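Local coordinates for protein putative acetyltransferase Ta0821 (Thermoplasma acidophilum DSM 1728, PDB 3C26) that is a putative acetyltransferase of the GNAT family, probably transferring an acyl group to a substrate that is not identified, at residues 145-151 / 239-245. Numbering follows the deposited sequence.
With EDO (1,2-ethanediol), chain F.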
# COMPACT_ATOMS: atom_id res chain seq x y z
N GLU A 145 12.10 -11.35 -3.25
CA GLU A 145 11.19 -10.31 -2.78
C GLU A 145 11.52 -9.90 -1.35
O GLU A 145 11.83 -10.75 -0.51
CB GLU A 145 9.76 -10.86 -2.93
CG GLU A 145 8.75 -10.35 -2.00
CD GLU A 145 7.34 -10.70 -2.45
OE1 GLU A 145 6.98 -11.90 -2.54
OE2 GLU A 145 6.60 -9.77 -2.71
N TYR A 146 11.46 -8.58 -1.11
CA TYR A 146 11.76 -7.96 0.20
C TYR A 146 10.60 -7.12 0.72
O TYR A 146 10.52 -5.92 0.43
CB TYR A 146 13.01 -7.05 0.16
CG TYR A 146 14.31 -7.80 0.04
CD1 TYR A 146 14.62 -8.51 -1.11
CD2 TYR A 146 15.23 -7.80 1.08
CE1 TYR A 146 15.81 -9.23 -1.22
CE2 TYR A 146 16.44 -8.52 0.98
CZ TYR A 146 16.71 -9.22 -0.17
OH TYR A 146 17.88 -9.90 -0.27
N PRO A 147 9.71 -7.73 1.52
CA PRO A 147 8.64 -6.97 2.15
C PRO A 147 9.20 -5.77 2.90
O PRO A 147 10.29 -5.84 3.44
CB PRO A 147 8.03 -7.98 3.12
CG PRO A 147 8.30 -9.24 2.61
CD PRO A 147 9.59 -9.17 1.82
N ILE A 148 8.45 -4.68 2.87
CA ILE A 148 8.89 -3.37 3.41
C ILE A 148 8.17 -2.98 4.70
O ILE A 148 6.96 -2.98 4.74
CB ILE A 148 8.60 -2.28 2.40
CG1 ILE A 148 9.37 -2.50 1.08
CG2 ILE A 148 8.96 -0.91 2.99
CD1 ILE A 148 8.93 -1.56 -0.09
N TYR A 149 8.92 -2.64 5.73
CA TYR A 149 8.41 -2.26 7.06
C TYR A 149 8.94 -0.92 7.41
O TYR A 149 10.14 -0.75 7.54
CB TYR A 149 8.87 -3.26 8.13
CG TYR A 149 8.55 -4.67 7.77
CD1 TYR A 149 9.35 -5.37 6.88
CD2 TYR A 149 7.38 -5.28 8.25
CE1 TYR A 149 9.02 -6.68 6.49
CE2 TYR A 149 7.05 -6.55 7.86
CZ TYR A 149 7.90 -7.26 7.00
OH TYR A 149 7.55 -8.54 6.61
N THR A 150 8.04 0.05 7.55
CA THR A 150 8.42 1.42 7.84
C THR A 150 8.03 1.79 9.24
O THR A 150 6.93 1.53 9.70
CB THR A 150 7.82 2.47 6.84
OG1 THR A 150 8.15 2.15 5.48
CG2 THR A 150 8.38 3.86 7.13
N PHE A 151 8.98 2.42 9.92
CA PHE A 151 8.85 2.80 11.32
C PHE A 151 9.11 4.26 11.52
O PHE A 151 9.84 4.92 10.77
CB PHE A 151 9.79 1.98 12.20
CG PHE A 151 9.40 0.53 12.29
CD1 PHE A 151 8.51 0.10 13.24
CD2 PHE A 151 9.87 -0.38 11.36
CE1 PHE A 151 8.10 -1.23 13.28
CE2 PHE A 151 9.46 -1.73 11.38
CZ PHE A 151 8.59 -2.15 12.34
N ILE A 239 12.79 5.08 9.58
CA ILE A 239 13.51 3.79 9.60
C ILE A 239 12.74 2.76 8.82
O ILE A 239 11.61 2.40 9.18
CB ILE A 239 13.79 3.24 11.04
CG1 ILE A 239 14.40 4.32 11.92
CG2 ILE A 239 14.74 2.05 10.98
CD1 ILE A 239 15.61 5.03 11.29
N THR A 240 13.36 2.28 7.75
CA THR A 240 12.75 1.33 6.81
C THR A 240 13.60 0.08 6.63
O THR A 240 14.81 0.12 6.28
CB THR A 240 12.51 1.97 5.39
OG1 THR A 240 11.95 3.30 5.50
CG2 THR A 240 11.60 1.08 4.50
N PHE A 241 12.92 -1.04 6.88
CA PHE A 241 13.51 -2.36 6.71
C PHE A 241 12.93 -3.00 5.51
O PHE A 241 11.72 -3.07 5.34
CB PHE A 241 13.21 -3.26 7.90
CG PHE A 241 13.73 -2.74 9.20
CD1 PHE A 241 12.99 -1.82 9.93
CD2 PHE A 241 14.97 -3.15 9.70
CE1 PHE A 241 13.45 -1.34 11.12
CE2 PHE A 241 15.43 -2.66 10.91
CZ PHE A 241 14.67 -1.77 11.62
N TYR A 242 13.86 -3.46 4.66
CA TYR A 242 13.56 -4.28 3.50
C TYR A 242 14.04 -5.66 3.89
O TYR A 242 15.23 -5.88 4.03
CB TYR A 242 14.28 -3.76 2.28
CG TYR A 242 13.87 -2.36 1.84
CD1 TYR A 242 14.44 -1.23 2.39
CD2 TYR A 242 12.94 -2.20 0.86
CE1 TYR A 242 14.10 0.01 1.96
CE2 TYR A 242 12.59 -0.95 0.40
CZ TYR A 242 13.16 0.16 0.96
OH TYR A 242 12.74 1.39 0.53
N VAL A 243 13.10 -6.55 4.13
CA VAL A 243 13.38 -7.87 4.71
C VAL A 243 13.13 -8.99 3.73
O VAL A 243 12.11 -9.04 3.10
CB VAL A 243 12.57 -8.09 6.01
CG1 VAL A 243 12.96 -9.40 6.68
CG2 VAL A 243 12.79 -6.95 6.99
N ARG A 244 14.11 -9.88 3.59
CA ARG A 244 13.99 -10.96 2.66
C ARG A 244 12.74 -11.77 2.99
O ARG A 244 12.49 -12.11 4.13
CB ARG A 244 15.26 -11.83 2.60
CG ARG A 244 15.21 -12.87 1.45
CD ARG A 244 16.25 -13.94 1.59
NE ARG A 244 17.63 -13.45 1.61
CZ ARG A 244 18.40 -13.26 0.54
NH1 ARG A 244 17.96 -13.45 -0.67
NH2 ARG A 244 19.64 -12.85 0.71
N LYS A 245 11.96 -12.06 1.96
CA LYS A 245 10.65 -12.76 2.11
C LYS A 245 10.64 -13.95 3.11
O LYS A 245 9.76 -14.05 4.00
CB LYS A 245 10.17 -13.20 0.73
CG LYS A 245 8.83 -13.87 0.70
CD LYS A 245 7.79 -12.95 1.23
CE LYS A 245 6.41 -13.29 0.73
NZ LYS A 245 5.37 -12.39 1.33
C1 EDO F . 4.29 -9.61 0.84
O1 EDO F . 5.43 -10.13 0.14
C2 EDO F . 4.08 -8.11 0.61
O2 EDO F . 3.20 -7.88 -0.51
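Residues 145-151 and 239-243 run as neighbouring antiparallel strands, their axes 4.5 Å apart at closest and their directions 158° apart. Two reciprocal amide pairs fix the register: Tyr149 N to Phe241 O and Phe241 N to Tyr149 O, both 2.9 Å, then Phe151 N to Ile239 O at 2.7 Å and Ile239 N to Phe151 O at 3.2 Å. Ile148 and Thr150 face Tyr242 and Thr240 in the non-hydrogen-bonded pairs that alternate with them. Pro147 has no amide hydrogen, so its half of the next pair is missing; its O still accepts Val243 N at 3.0 Å, and Lys245 N, just after the N-cap Arg244, reaches Glu145 O at 2.8 Å.

On one face, Ile148 CG1 packs on Tyr242 CD2 (3.6 Å), whose hydroxyl is hydrogen-bonded to Thr44. On the other, Phe151 CD2 meets Phe241 CE1 (3.7 Å), with helix 225-232 against both phenylalanines. Arg244 CA lies over the Tyr146 ring, 4.0 Å from its centroid, in a CH-pi contact; Arg244 NH1 salt-bridges Glu144 and NH2 hydrogen-bonds Cys174 O, while the tyrosine hydroxyl is hydrogen-bonded to Asn220. Glu145 OE2 is hydrogen-bonded to Ser258 OG; ethanediol, probably from crystallisation, links it weakly to Lys245 NZ.

Backbone pairing thus places strand 141-153 between 258-265 and 237-243, with Tyr149, Phe151, Ile239 and Phe241 on an apolar face and threonines making the other mixed.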